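Local atomic coordinates of putative 2,5-diketo-D-gluconic acid reductase B (Sinorhizobium meliloti, PDB entry 3UP8), a protein that probably reduces carbonyl compounds such as methylglyoxal or 2,5-diketo-D-gluconate with NADPH, as a TIM-barrel member of the aldo/keto reductase family. Residues 187-190 with 191-194; 240-243 with 244-247. All coordinates share one frame; numbering follows the deposited sequence.

Contact 1: residues 187-190 with 191-194; sequences LDQT and KVLQ
Gln-189 and Leu-193 are joined by the first backbone bond of helix 190-199: Leu-193 N donates to Gln-189 O at 2.9 Å, with an N-H...O angle of 167°. One residue on, Gln-194 N reaches Thr-190 O at 3.0 Å. Gln-189 is the N-cap, and the first-turn amides are met by Asp-188 OD1 directly and by two waters that lean on Asp-188 OD2 and Gln-189 OE1. Thr-190 OG1 donates to Asp-188 OD1 on its syn side at 2.7 Å, and Thr-190 N adds a weak bond to that same oxygen. The first water accepts from Lys-191 N at 2.8 Å and donates to Asp-188 OD2; the second accepts from Val-192 N at 3.0 Å and donates to Gln-189 OE1. A bend at chi2 (-75°) turns the Gln-189 amide alongside Val-192, leaving OE1 3.4 Å from Val-192 CG2, while NE2 is bound to Glu-182 O. On the outer side, Gln-194 lies beside Thr-190, its CD 3.8 Å from Thr-190 CG2. The first amides of the helix are thus satisfied partly through water, and the Asp-188 carboxylate, placed at the positive end of the helix dipole, would be expected to be stabilised in its charged form.

Contact 2: residues 240-243 with 244-247; sequences VQQQ and DVIV
Gln-242 and Val-245 are the ends, and Gln-243 and Asp-244 the corners, of a type II beta turn that leads from the end of helix 231-240 into strand 245-249. The closing bond, from Val-245 N to Gln-242 O, is long at 3.4 Å, with an N-H...O angle of 145°, and is weak. The positive phi of Asp-244 (72°) fits the third position of such a turn. Side chains meet across the turn as well: Gln-242 CB lies 3.6 Å from Val-245 CG2, the two chains crossing at a slant. Further back, Val-240 CG2 touches Val-247 CG1 at 3.7 Å, side chains nearly perpendicular. The chi1 of Val-247 (61°) sets CG1 between its backbone N and carbonyl carbon, where it meets the helix end.

A water lies between the carbonyls at the mouth of the turn, at donating distance from Gln-242 O (2.9 Å) and Val-245 O (2.7 Å); its two protons may be shared among more acceptors.

The second shell fixes the polar ends. Gln-242, extended beyond CG, accepts from Tyr-183 OH through OE1 and gives NE2 to Trp-238 O on the preceding helix. Asp-244 OD2 forms a salt bridge with Arg-197 NE, and NH2 of that arginine bonds Gln-243 O, so one guanidinium group holds two neighbouring residues of the turn. Backbone bonds from Asp-244 and Ile-246 to Leu-203 tie the exit to strand 202-206. The weak closing bond of this alpha-to-beta connection is thus supplemented by the Arg-197 contacts and the strand pairing, with the water as a possible further link.

In the fold
Contacts 1 and 2, in series along the chain with centres about 12 Å apart, meet through Leu-193. Its CD1 lies 3.3 Å from Gln-242 OE1 and its CD2 3.8 Å from Val-245 CG2, so the first turn of helix 190-199 packs on the turn that enters strand 245-249. Strand 202-206, which follows that helix and pairs with strand 245-249, ties the two together; Leu-203 touches Leu-193 by side chain and bonds the Asp-244 backbone. Tyr-183 also joins the two, touching Gln-189 and Leu-193 and bonding Gln-242. Both contacts lie away from the predicted proton donor Tyr-70, from Lys-95, predicted to lower its pKa, and from the predicted substrate-binding residue His-128, and connect outer helices to the barrel.

Contact 1: residues 187-190 with 191-194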
# COMPACT_ATOMS: atom_id res chain seq x y z
N LEU A 187 -13.27 -0.05 8.86
CA LEU A 187 -12.67 1.24 9.19
C LEU A 187 -13.02 2.29 8.15
O LEU A 187 -12.54 2.22 7.02
CB LEU A 187 -11.15 1.12 9.36
CG LEU A 187 -10.40 2.42 9.71
CD1 LEU A 187 -10.91 3.02 11.04
CD2 LEU A 187 -8.90 2.12 9.78
N ASP A 188 -13.84 3.26 8.55
CA ASP A 188 -14.22 4.38 7.69
C ASP A 188 -13.00 5.26 7.35
O ASP A 188 -12.24 5.64 8.25
CB ASP A 188 -15.29 5.24 8.36
CG ASP A 188 -15.68 6.45 7.52
OD1 ASP A 188 -15.85 6.32 6.28
OD2 ASP A 188 -15.81 7.55 8.09
N GLN A 189 -12.83 5.57 6.07
CA GLN A 189 -11.76 6.49 5.65
C GLN A 189 -12.28 7.65 4.81
O GLN A 189 -11.56 8.18 3.95
CB GLN A 189 -10.63 5.72 4.92
CG GLN A 189 -9.82 4.81 5.84
CD GLN A 189 -8.85 5.54 6.75
OE1 GLN A 189 -8.98 6.75 7.00
NE2 GLN A 189 -7.85 4.81 7.25
N THR A 190 -13.52 8.04 5.07
CA THR A 190 -14.16 9.14 4.34
C THR A 190 -13.32 10.42 4.30
O THR A 190 -13.05 10.94 3.22
CB THR A 190 -15.57 9.44 4.91
OG1 THR A 190 -16.42 8.33 4.63
CG2 THR A 190 -16.17 10.72 4.31
N LYS A 191 -12.90 10.92 5.45
CA LYS A 191 -12.15 12.18 5.51
C LYS A 191 -10.78 12.05 4.81
O LYS A 191 -10.41 12.89 4.00
CB LYS A 191 -11.94 12.66 6.95
CG LYS A 191 -13.19 13.19 7.66
CD LYS A 191 -12.78 13.82 9.01
CE LYS A 191 -13.99 14.02 9.94
NZ LYS A 191 -13.59 14.56 11.29
N VAL A 192 -10.07 10.97 5.09
CA VAL A 192 -8.78 10.71 4.43
C VAL A 192 -8.92 10.65 2.90
O VAL A 192 -8.13 11.27 2.17
CB VAL A 192 -8.09 9.45 5.02
CG1 VAL A 192 -6.95 8.97 4.13
CG2 VAL A 192 -7.58 9.75 6.45
N LEU A 193 -9.92 9.93 2.40
CA LEU A 193 -10.16 9.84 0.96
C LEU A 193 -10.45 11.19 0.33
O LEU A 193 -9.95 11.50 -0.76
CB LEU A 193 -11.33 8.91 0.65
CG LEU A 193 -11.04 7.46 0.29
CD1 LEU A 193 -12.36 6.68 0.27
CD2 LEU A 193 -10.30 7.35 -1.05
N GLN A 194 -11.26 11.99 1.01
CA GLN A 194 -11.66 13.29 0.50
C GLN A 194 -10.45 14.22 0.42
O GLN A 194 -10.28 14.93 -0.56
CB GLN A 194 -12.81 13.90 1.33
CG GLN A 194 -14.09 13.01 1.28
CD GLN A 194 -15.31 13.60 2.00
OE1 GLN A 194 -15.19 14.22 3.06
NE2 GLN A 194 -16.50 13.38 1.43
O HOH W 1 -13.39 9.71 7.96
O HOH W 2 -10.71 9.14 7.33

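Contact 2: residues 240-243 with 244-247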
# COMPACT_ATOMS: atom_id res chain seq x y z
N VAL A 240 -10.69 -1.78 -4.55
CA VAL A 240 -10.08 -1.52 -5.85
C VAL A 240 -11.07 -0.83 -6.80
O VAL A 240 -10.67 -0.12 -7.72
CB VAL A 240 -9.46 -2.84 -6.38
CG1 VAL A 240 -10.30 -3.48 -7.49
CG2 VAL A 240 -8.02 -2.62 -6.77
N GLN A 241 -12.36 -1.01 -6.53
CA GLN A 241 -13.43 -0.35 -7.29
C GLN A 241 -13.61 1.11 -6.89
O GLN A 241 -14.22 1.89 -7.63
CB GLN A 241 -14.76 -1.12 -7.12
CG GLN A 241 -15.88 -0.69 -8.07
CD GLN A 241 -17.00 -1.72 -8.15
OE1 GLN A 241 -16.75 -2.93 -8.30
NE2 GLN A 241 -18.23 -1.26 -8.05
N GLN A 242 -13.09 1.51 -5.74
CA GLN A 242 -13.15 2.92 -5.34
C GLN A 242 -12.11 3.74 -6.10
O GLN A 242 -10.96 3.30 -6.26
CB GLN A 242 -12.89 3.07 -3.86
CG GLN A 242 -14.06 2.70 -2.99
CD GLN A 242 -13.69 2.73 -1.53
OE1 GLN A 242 -13.43 3.80 -0.97
NE2 GLN A 242 -13.71 1.57 -0.90
N GLN A 243 -12.52 4.94 -6.54
CA GLN A 243 -11.61 5.87 -7.20
C GLN A 243 -10.42 6.15 -6.30
O GLN A 243 -10.58 6.42 -5.11
CB GLN A 243 -12.30 7.20 -7.54
CG GLN A 243 -13.47 7.09 -8.54
CD GLN A 243 -13.09 6.36 -9.81
OE1 GLN A 243 -12.18 6.76 -10.54
NE2 GLN A 243 -13.79 5.27 -10.09
N ASP A 244 -9.22 6.10 -6.89
CA ASP A 244 -7.98 6.52 -6.21
C ASP A 244 -7.49 5.58 -5.11
O ASP A 244 -6.69 6.00 -4.28
CB ASP A 244 -8.11 7.94 -5.64
CG ASP A 244 -8.66 8.93 -6.64
OD1 ASP A 244 -7.99 9.21 -7.65
OD2 ASP A 244 -9.79 9.43 -6.42
N VAL A 245 -8.00 4.35 -5.09
CA VAL A 245 -7.61 3.40 -4.04
C VAL A 245 -6.80 2.26 -4.61
O VAL A 245 -7.15 1.69 -5.65
CB VAL A 245 -8.83 2.84 -3.26
CG1 VAL A 245 -8.39 1.83 -2.19
CG2 VAL A 245 -9.62 3.97 -2.64
N ILE A 246 -5.70 1.96 -3.93
CA ILE A 246 -4.81 0.87 -4.27
C ILE A 246 -4.93 -0.09 -3.09
O ILE A 246 -5.14 0.34 -1.96
CB ILE A 246 -3.36 1.39 -4.39
CG1 ILE A 246 -3.29 2.43 -5.51
CG2 ILE A 246 -2.36 0.26 -4.59
CD1 ILE A 246 -2.42 3.64 -5.19
N VAL A 247 -4.79 -1.39 -3.36
CA VAL A 247 -4.87 -2.38 -2.30
C VAL A 247 -3.63 -3.30 -2.28
O VAL A 247 -3.16 -3.74 -3.32
CB VAL A 247 -6.23 -3.18 -2.36
CG1 VAL A 247 -6.36 -3.94 -3.69
CG2 VAL A 247 -6.38 -4.11 -1.18
O HOH W 3 -8.74 2.21 -7.82